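Local atomic coordinates of 6-phosphogluconolactonase (Trypanosoma cruzi, PDB entry 6VYE), a protein that probably hydrolyses 6-phosphogluconolactone to 6-phosphogluconate, the second step of the oxidative pentose phosphate pathway. Residues T42-S47 and K72-L77; A76-F81 and L144-Q149; L86-A91 and G118-V123. All blocks are in the same frame, centred on the assembly; numbering follows the deposited sequence.

Interaction 1 of 3, residues T42-S47 and K72-L77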
loop_
_atom_site.group_PDB
_atom_site.type_symbol
_atom_site.label_atom_id
_atom_site.label_comp_id
_atom_site.label_asym_id
_atom_site.label_seq_id
_atom_site.Cartn_x
_atom_site.Cartn_y
_atom_site.Cartn_z
ATOM N N THR A 42 -13.648 15.081 -13.350
ATOM C CA THR A 42 -14.985 14.583 -12.931
ATOM C C THR A 42 -14.862 13.248 -12.189
ATOM O O THR A 42 -15.804 12.885 -11.543
ATOM C CB THR A 42 -15.949 14.539 -14.119
ATOM O OG1 THR A 42 -15.402 13.680 -15.104
ATOM C CG2 THR A 42 -16.249 15.914 -14.683
ATOM N N ASN A 43 -13.737 12.544 -12.290
ATOM C CA ASN A 43 -13.480 11.249 -11.604
ATOM C C ASN A 43 -12.739 11.500 -10.296
ATOM O O ASN A 43 -12.679 10.554 -9.452
ATOM C CB ASN A 43 -12.652 10.269 -12.436
ATOM C CG ASN A 43 -13.335 9.911 -13.734
ATOM O OD1 ASN A 43 -14.535 9.730 -13.764
ATOM N ND2 ASN A 43 -12.594 9.912 -14.822
ATOM N N TRP A 44 -12.207 12.716 -10.123
ATOM C CA TRP A 44 -11.565 13.115 -8.848
ATOM C C TRP A 44 -12.652 13.184 -7.776
ATOM O O TRP A 44 -13.808 13.502 -8.065
ATOM C CB TRP A 44 -10.800 14.431 -8.979
ATOM C CG TRP A 44 -9.720 14.459 -10.012
ATOM C CD1 TRP A 44 -9.377 13.493 -10.923
ATOM C CD2 TRP A 44 -8.837 15.573 -10.247
ATOM N NE1 TRP A 44 -8.354 13.951 -11.709
ATOM C CE2 TRP A 44 -7.995 15.214 -11.323
ATOM C CE3 TRP A 44 -8.705 16.846 -9.677
ATOM C CZ2 TRP A 44 -7.021 16.074 -11.824
ATOM C CZ3 TRP A 44 -7.735 17.692 -10.161
ATOM C CH2 TRP A 44 -6.920 17.318 -11.235
ATOM N N PRO A 45 -12.332 12.897 -6.497
ATOM C CA PRO A 45 -10.989 12.510 -6.088
ATOM C C PRO A 45 -10.720 11.038 -6.398
ATOM O O PRO A 45 -11.606 10.210 -6.209
ATOM C CB PRO A 45 -10.978 12.715 -4.563
ATOM C CG PRO A 45 -12.434 12.549 -4.169
ATOM C CD PRO A 45 -13.257 13.024 -5.358
ATOM N N LEU A 46 -9.501 10.754 -6.848
ATOM C CA LEU A 46 -9.031 9.375 -7.069
ATOM C C LEU A 46 -8.662 8.769 -5.712
ATOM O O LEU A 46 -7.982 9.438 -4.876
ATOM C CB LEU A 46 -7.836 9.393 -8.025
ATOM C CG LEU A 46 -8.050 10.036 -9.400
ATOM C CD1 LEU A 46 -6.780 9.905 -10.199
ATOM C CD2 LEU A 46 -9.175 9.360 -10.175
ATOM N N SER A 47 -9.015 7.501 -5.532
ATOM C CA SER A 47 -8.728 6.739 -4.288
ATOM C C SER A 47 -7.248 6.324 -4.275
ATOM O O SER A 47 -6.784 5.675 -5.214
ATOM C CB SER A 47 -9.685 5.590 -4.145
ATOM O OG SER A 47 -9.724 4.823 -5.319
ATOM N N LYS A 72 -5.297 19.894 -1.957
ATOM C CA LYS A 72 -6.164 20.636 -1.007
ATOM C C LYS A 72 -7.254 21.393 -1.778
ATOM O O LYS A 72 -8.426 21.096 -1.547
ATOM C CB LYS A 72 -5.314 21.543 -0.116
ATOM C CG LYS A 72 -6.054 22.602 0.694
ATOM C CD LYS A 72 -5.057 23.419 1.495
ATOM C CE LYS A 72 -5.536 23.787 2.875
ATOM N NZ LYS A 72 -6.565 24.841 2.839
ATOM N N GLU A 73 -6.889 22.340 -2.644
ATOM C CA GLU A 73 -7.850 23.191 -3.405
ATOM C C GLU A 73 -8.567 22.366 -4.476
ATOM O O GLU A 73 -9.764 22.614 -4.670
ATOM C CB GLU A 73 -7.177 24.366 -4.119
ATOM C CG GLU A 73 -7.064 25.606 -3.243
ATOM C CD GLU A 73 -6.165 25.403 -2.042
ATOM O OE1 GLU A 73 -5.105 24.760 -2.202
ATOM O OE2 GLU A 73 -6.566 25.804 -0.936
ATOM N N GLU A 74 -7.854 21.492 -5.200
ATOM C CA GLU A 74 -8.415 20.803 -6.393
ATOM C C GLU A 74 -8.945 19.416 -5.984
ATOM O O GLU A 74 -9.578 18.765 -6.847
ATOM C CB GLU A 74 -7.426 20.743 -7.559
ATOM C CG GLU A 74 -7.095 22.085 -8.187
ATOM C CD GLU A 74 -6.376 21.938 -9.526
ATOM O OE1 GLU A 74 -6.898 21.201 -10.419
ATOM O OE2 GLU A 74 -5.257 22.502 -9.676
ATOM N N ARG A 75 -8.755 19.007 -4.721
ATOM C CA ARG A 75 -9.352 17.769 -4.154
ATOM C C ARG A 75 -9.044 16.572 -5.071
ATOM O O ARG A 75 -9.995 15.831 -5.420
ATOM C CB ARG A 75 -10.864 17.989 -3.996
ATOM C CG ARG A 75 -11.221 19.168 -3.096
ATOM C CD ARG A 75 -12.689 19.540 -3.044
ATOM N NE ARG A 75 -13.533 18.354 -2.923
ATOM C CZ ARG A 75 -13.807 17.716 -1.796
ATOM N NH1 ARG A 75 -13.345 18.148 -0.644
ATOM N NH2 ARG A 75 -14.591 16.655 -1.809
ATOM N N ALA A 76 -7.796 16.388 -5.498
ATOM C CA ALA A 76 -7.415 15.354 -6.482
ATOM C C ALA A 76 -7.424 13.933 -5.896
ATOM O O ALA A 76 -7.653 12.992 -6.697
ATOM C CB ALA A 76 -6.085 15.681 -7.071
ATOM N N LEU A 77 -7.274 13.766 -4.580
ATOM C CA LEU A 77 -7.042 12.441 -3.941
ATOM C C LEU A 77 -7.905 12.285 -2.687
ATOM O O LEU A 77 -8.040 13.237 -1.880
ATOM C CB LEU A 77 -5.556 12.250 -3.576
ATOM C CG LEU A 77 -4.598 11.962 -4.740
ATOM C CD1 LEU A 77 -3.160 11.804 -4.265
ATOM C CD2 LEU A 77 -4.997 10.752 -5.556
#
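Ala76 O is approached by two groups from 42-47. Leu46 N donates a hydrogen bond to Ala76 O at 2.9 Å. The bond is fairly straight at N-H (158°), and the donor stands out of the carbonyl plane. Pro45 CA adds a C-H...O contact to Ala76 O at 3.4 Å. Pro45, which follows a cis peptide bond, sets its CB against the backbone, 3.4 Å from Arg75 O.

Leu46 and Leu77 form a parallel bridge, with both side chains on the same face of the sheet. Leu46 O meets Leu77 CA in a second C-H...O contact of 3.3 Å and accepts a backbone bond from Arg78. This starts the pairing between strands 46-50 and 77-85, which are joined by a beta-alpha-beta crossover through helices 54-66 and 68-73.

Trp44 CG is anti to the carbonyl carbon (chi1 -58°), and the ring packs on Ala76. Ala76 CB makes a CH-pi contact over one face of the six-membered ring, 4.2 Å from the Trp44 centroid. Glu74 O lies in the ring plane at the edge, 3.5 Å from Trp44 CE3. The Glu74 side chain runs alongside the indole, carboxylate and ring planes 32° apart, and OE1 is salt-bridged to Arg41.

Interaction 2 of 3, residues A76-F81 and L144-Q149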
loop_
_atom_site.group_PDB
_atom_site.type_symbol
_atom_site.label_atom_id
_atom_site.label_comp_id
_atom_site.label_asym_id
_atom_site.label_seq_id
_atom_site.Cartn_x
_atom_site.Cartn_y
_atom_site.Cartn_z
ATOM N N ALA A 76 -7.796 16.388 -5.498
ATOM C CA ALA A 76 -7.415 15.354 -6.482
ATOM C C ALA A 76 -7.424 13.933 -5.896
ATOM O O ALA A 76 -7.653 12.992 -6.697
ATOM C CB ALA A 76 -6.085 15.681 -7.071
ATOM N N LEU A 77 -7.274 13.766 -4.580
ATOM C CA LEU A 77 -7.042 12.441 -3.941
ATOM C C LEU A 77 -7.905 12.285 -2.687
ATOM O O LEU A 77 -8.040 13.237 -1.880
ATOM C CB LEU A 77 -5.556 12.250 -3.576
ATOM C CG LEU A 77 -4.598 11.962 -4.740
ATOM C CD1 LEU A 77 -3.160 11.804 -4.265
ATOM C CD2 LEU A 77 -4.997 10.752 -5.556
ATOM N N ARG A 78 -8.375 11.059 -2.498
ATOM C CA ARG A 78 -9.012 10.581 -1.258
ATOM C C ARG A 78 -8.068 9.521 -0.689
ATOM O O ARG A 78 -7.763 8.519 -1.369
ATOM C CB ARG A 78 -10.431 10.091 -1.550
ATOM C CG ARG A 78 -11.282 9.961 -0.307
ATOM C CD ARG A 78 -12.571 9.190 -0.628
ATOM N NE ARG A 78 -13.457 9.954 -1.518
ATOM C CZ ARG A 78 -14.228 10.978 -1.144
ATOM N NH1 ARG A 78 -14.238 11.427 0.102
ATOM N NH2 ARG A 78 -14.969 11.596 -2.031
ATOM N N PHE A 79 -7.538 9.839 0.483
ATOM C CA PHE A 79 -6.433 9.120 1.136
ATOM C C PHE A 79 -7.020 8.045 2.054
ATOM O O PHE A 79 -7.688 8.382 3.055
ATOM C CB PHE A 79 -5.542 10.116 1.885
ATOM C CG PHE A 79 -4.815 11.105 0.999
ATOM C CD1 PHE A 79 -3.606 10.762 0.423
ATOM C CD2 PHE A 79 -5.320 12.385 0.795
ATOM C CE1 PHE A 79 -2.932 11.652 -0.397
ATOM C CE2 PHE A 79 -4.646 13.286 -0.022
ATOM C CZ PHE A 79 -3.422 12.933 -0.559
ATOM N N PHE A 80 -6.711 6.801 1.731
ATOM C CA PHE A 80 -6.988 5.582 2.532
ATOM C C PHE A 80 -5.648 4.986 2.957
ATOM O O PHE A 80 -4.626 5.465 2.517
ATOM C CB PHE A 80 -7.756 4.577 1.681
ATOM C CG PHE A 80 -9.132 5.017 1.247
ATOM C CD1 PHE A 80 -9.307 5.860 0.156
ATOM C CD2 PHE A 80 -10.265 4.558 1.902
ATOM C CE1 PHE A 80 -10.574 6.261 -0.255
ATOM C CE2 PHE A 80 -11.531 4.983 1.511
ATOM C CZ PHE A 80 -11.682 5.846 0.440
ATOM N N PHE A 81 -5.669 3.954 3.779
ATOM C CA PHE A 81 -4.447 3.270 4.261
ATOM C C PHE A 81 -4.485 1.826 3.798
ATOM O O PHE A 81 -5.542 1.190 3.944
ATOM C CB PHE A 81 -4.323 3.433 5.772
ATOM C CG PHE A 81 -4.052 4.861 6.144
ATOM C CD1 PHE A 81 -2.749 5.317 6.277
ATOM C CD2 PHE A 81 -5.099 5.766 6.222
ATOM C CE1 PHE A 81 -2.506 6.647 6.577
ATOM C CE2 PHE A 81 -4.846 7.109 6.470
ATOM C CZ PHE A 81 -3.547 7.537 6.670
ATOM N N LEU A 144 -18.658 2.252 1.164
ATOM C CA LEU A 144 -19.545 3.438 1.144
ATOM C C LEU A 144 -18.916 4.533 0.272
ATOM O O LEU A 144 -19.650 5.167 -0.515
ATOM C CB LEU A 144 -19.757 3.957 2.562
ATOM C CG LEU A 144 -20.623 5.212 2.618
ATOM C CD1 LEU A 144 -22.070 4.881 2.254
ATOM C CD2 LEU A 144 -20.565 5.853 3.993
ATOM N N LEU A 145 -17.619 4.788 0.419
ATOM C CA LEU A 145 -16.979 5.966 -0.217
ATOM C C LEU A 145 -16.701 5.664 -1.685
ATOM O O LEU A 145 -16.713 6.632 -2.492
ATOM C CB LEU A 145 -15.676 6.327 0.512
ATOM C CG LEU A 145 -15.872 6.959 1.891
ATOM C CD1 LEU A 145 -14.578 7.006 2.676
ATOM C CD2 LEU A 145 -16.490 8.354 1.765
ATOM N N LEU A 146 -16.318 4.428 -2.008
ATOM C CA LEU A 146 -15.846 4.066 -3.373
ATOM C C LEU A 146 -16.898 3.247 -4.116
ATOM O O LEU A 146 -16.793 3.181 -5.349
ATOM C CB LEU A 146 -14.551 3.253 -3.291
ATOM C CG LEU A 146 -13.373 3.915 -2.573
ATOM C CD1 LEU A 146 -12.118 3.180 -2.923
ATOM C CD2 LEU A 146 -13.238 5.388 -2.929
ATOM N N GLY A 147 -17.811 2.595 -3.391
ATOM C CA GLY A 147 -18.622 1.515 -3.967
ATOM C C GLY A 147 -17.755 0.310 -4.276
ATOM O O GLY A 147 -16.520 0.347 -4.036
ATOM N N THR A 148 -18.383 -0.745 -4.781
ATOM C CA THR A 148 -17.753 -2.066 -4.984
ATOM C C THR A 148 -18.217 -2.596 -6.335
ATOM O O THR A 148 -19.176 -2.010 -6.888
ATOM C CB THR A 148 -18.082 -3.015 -3.818
ATOM O OG1 THR A 148 -19.491 -3.187 -3.785
ATOM C CG2 THR A 148 -17.653 -2.515 -2.458
ATOM N N GLN A 149 -17.546 -3.631 -6.849
ATOM C CA GLN A 149 -17.980 -4.338 -8.078
ATOM C C GLN A 149 -17.579 -5.811 -8.010
ATOM O O GLN A 149 -16.626 -6.139 -7.257
ATOM C CB GLN A 149 -17.448 -3.647 -9.327
ATOM C CG GLN A 149 -15.952 -3.408 -9.322
ATOM C CD GLN A 149 -15.569 -2.575 -10.524
ATOM O OE1 GLN A 149 -14.895 -3.037 -11.446
ATOM N NE2 GLN A 149 -16.027 -1.332 -10.535
#
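Phe80 puts the outer end of its ring against Leu145 and Leu146. Phe80 CZ is 3.7 Å from Leu146 CD2 and 3.8 Å from Leu145 CD1. Each methyl also touches a neighbouring ring atom: Leu146 CD2 is near Phe80 CE1, and Leu145 CD1 near Phe80 CE2. Phe80 and Leu146 reach toward each other tip to tip, whereas the Leu145 and Phe80 side chains cross at a slant.

Arg78 lies two residues earlier and its side chain also sets out toward the helix. Its CG is anti to the backbone N (chi1 -163°), and the chain bends at chi3 (-68°), which turns NE away from the extended line. Leu145 CD2 lies over one face of the guanidinium, 4.2 Å from Arg78 NH1. This is loose apolar packing against a charged group, whose NH1 also has a long, weak ion pair with Asp110. No hydrogen bond joins the two segments.

Leu145 and Leu146 belong to the last turn of helix 128-146, which ends just after Leu146. Ser47, on the neighbouring strand, meets Leu146, and Phe161 packs edge-to-face with Phe80.

On the other side of strand 77-85, Phe79 and Phe81 pack on helix 95-104. Alternate residues of one strand thus face helices on both sides of the sheet, the layering of a Rossmann-like alpha/beta/alpha sandwich.

Interaction 3 of 3, residues L86-A91 and G118-V123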
loop_
_atom_site.group_PDB
_atom_site.type_symbol
_atom_site.label_atom_id
_atom_site.label_comp_id
_atom_site.label_asym_id
_atom_site.label_seq_id
_atom_site.Cartn_x
_atom_site.Cartn_y
_atom_site.Cartn_z
ATOM N N LEU A 86 -2.730 -1.296 15.006
ATOM C CA LEU A 86 -3.755 -1.066 16.055
ATOM C C LEU A 86 -3.027 -0.565 17.296
ATOM O O LEU A 86 -2.804 -1.333 18.252
ATOM C CB LEU A 86 -4.575 -2.337 16.256
ATOM C CG LEU A 86 -5.550 -2.561 15.103
ATOM C CD1 LEU A 86 -6.002 -4.013 14.974
ATOM C CD2 LEU A 86 -6.741 -1.627 15.257
ATOM N N VAL A 87 -2.587 0.684 17.187
ATOM C CA VAL A 87 -1.987 1.527 18.252
ATOM C C VAL A 87 -2.744 2.854 18.210
ATOM O O VAL A 87 -3.510 3.120 17.274
ATOM C CB VAL A 87 -0.475 1.694 18.037
ATOM C CG1 VAL A 87 0.263 0.364 18.123
ATOM C CG2 VAL A 87 -0.149 2.384 16.728
ATOM N N PRO A 88 -2.638 3.709 19.247
ATOM C CA PRO A 88 -3.358 4.980 19.230
ATOM C C PRO A 88 -3.015 5.781 17.961
ATOM O O PRO A 88 -1.935 5.682 17.474
ATOM C CB PRO A 88 -2.893 5.639 20.540
ATOM C CG PRO A 88 -2.609 4.448 21.423
ATOM C CD PRO A 88 -1.905 3.477 20.500
ATOM N N ALA A 89 -3.985 6.533 17.461
ATOM C CA ALA A 89 -3.907 7.378 16.249
ATOM C C ALA A 89 -2.787 8.421 16.366
ATOM O O ALA A 89 -2.342 8.896 15.308
ATOM C CB ALA A 89 -5.246 8.027 16.008
ATOM N N ASP A 90 -2.316 8.738 17.576
ATOM C CA ASP A 90 -1.203 9.702 17.788
ATOM C C ASP A 90 0.119 9.005 18.169
ATOM O O ASP A 90 1.054 9.724 18.476
ATOM C CB ASP A 90 -1.597 10.749 18.834
ATOM C CG ASP A 90 -2.161 10.172 20.125
ATOM O OD1 ASP A 90 -2.136 8.945 20.288
ATOM O OD2 ASP A 90 -2.653 10.955 20.948
ATOM N N ALA A 91 0.225 7.672 18.140
ATOM C CA ALA A 91 1.447 6.921 18.536
ATOM C C ALA A 91 2.499 7.025 17.435
ATOM O O ALA A 91 2.132 7.256 16.278
ATOM C CB ALA A 91 1.131 5.465 18.803
ATOM N N GLY A 118 -10.010 2.971 17.749
ATOM C CA GLY A 118 -10.577 3.245 19.080
ATOM C C GLY A 118 -10.542 2.014 19.962
ATOM O O GLY A 118 -10.383 2.175 21.177
ATOM N N CYS A 119 -10.674 0.822 19.374
ATOM C CA CYS A 119 -10.593 -0.480 20.088
ATOM C C CYS A 119 -9.359 -0.497 21.013
ATOM O O CYS A 119 -9.463 -1.078 22.117
ATOM C CB CYS A 119 -10.611 -1.657 19.117
ATOM S SG CYS A 119 -9.009 -2.042 18.360
ATOM N N VAL A 120 -8.243 0.128 20.610
ATOM C CA VAL A 120 -7.057 0.347 21.497
ATOM C C VAL A 120 -7.505 1.270 22.637
ATOM O O VAL A 120 -8.072 2.335 22.335
ATOM C CB VAL A 120 -5.851 0.959 20.755
ATOM C CG1 VAL A 120 -4.633 1.048 21.660
ATOM C CG2 VAL A 120 -5.496 0.196 19.489
ATOM N N GLY A 121 -7.295 0.875 23.895
ATOM C CA GLY A 121 -7.671 1.693 25.067
ATOM C C GLY A 121 -9.116 1.479 25.505
ATOM O O GLY A 121 -9.435 1.856 26.654
ATOM N N LYS A 122 -9.971 0.931 24.629
ATOM C CA LYS A 122 -11.273 0.305 25.005
ATOM C C LYS A 122 -11.010 -1.133 25.490
ATOM O O LYS A 122 -11.920 -1.719 26.110
ATOM C CB LYS A 122 -12.263 0.302 23.832
ATOM C CG LYS A 122 -12.684 1.661 23.297
ATOM C CD LYS A 122 -13.859 2.273 24.011
ATOM C CE LYS A 122 -14.489 3.391 23.212
ATOM N NZ LYS A 122 -15.305 2.869 22.088
ATOM N N VAL A 123 -9.816 -1.676 25.214
ATOM C CA VAL A 123 -9.341 -3.022 25.654
ATOM C C VAL A 123 -7.943 -2.850 26.262
ATOM O O VAL A 123 -7.284 -1.833 25.961
ATOM C CB VAL A 123 -9.345 -4.047 24.498
ATOM C CG1 VAL A 123 -8.098 -3.971 23.629
ATOM C CG2 VAL A 123 -9.528 -5.464 25.013
#
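The flat peptide between Leu86 and Val87 has Val120 CG2 over one face. Val120 CG2 stands almost directly above the carbonyl carbon, 3.4 Å from Leu86 C. Val120 CG2 is also 3.3 Å from Leu86 O and 3.7 Å from Val87 N. The Pro88 ring meets the other methyl of Val120 with CD and CG. Val120 CG1 is 3.8 Å from Pro88 CD and slightly farther from Pro88 CG.

The contact joins two connecting regions of the alpha/beta fold. Residues 86-91 lie in the loop between strand 77-85 and helix 95-104, and include a type I beta turn from Pro88 to Ala91. That turn is closed by a bond from Ala91 N to Pro88 O. Residues 118-123 hold the short, weakly bonded helix 119-122, which precedes helix 128-146.

Val120 is the central side chain here. Its side chain sets out toward the loop, and the two methyls divide the work. CG1 is anti to the backbone N (chi1 -175°) and goes to Pro88. CG2 is anti to the carbonyl carbon and goes to the Leu86-Val87 peptide. The side chains of Pro88 and Val120 cross at about a right angle.

No hydrogen bond spans the two segments, so the contact is van der Waals packing. Its outer part is at the surface, since Pro88 is exposed. The inner part is more enclosed: Leu86 is buried and also touches Ala131 and Ser134 of helix 128-146. Leu86 bonds through its backbone to Trp205.

Cys119 completes the contact beside Val120, where Leu86 CD2 packs against Cys119 SG at 3.9 Å.

In the fold
Interactions 1 and 2 share Ala76 and Leu77 and meet in the main sheet. Interaction 1 pairs strands 46-50 and 77-85; interaction 2 lays the end of helix 128-146 on the second. They touch directly, Pro45 CG packing on Arg78 NH2. Interaction 3 stands apart, its centre about 29 Å from that of interaction 1 and about 23 Å from that of interaction 2. Interaction 1 has three buried and no exposed touching residues. In interaction 2 buried Phe80 meets partly exposed partners. Interaction 3 reaches the surface at Pro88. Only interaction 1 has a hydrogen bond between its segments. Interaction 2 is packing between side chains; interaction 3 sets a valine against a backbone peptide, a proline and a leucine.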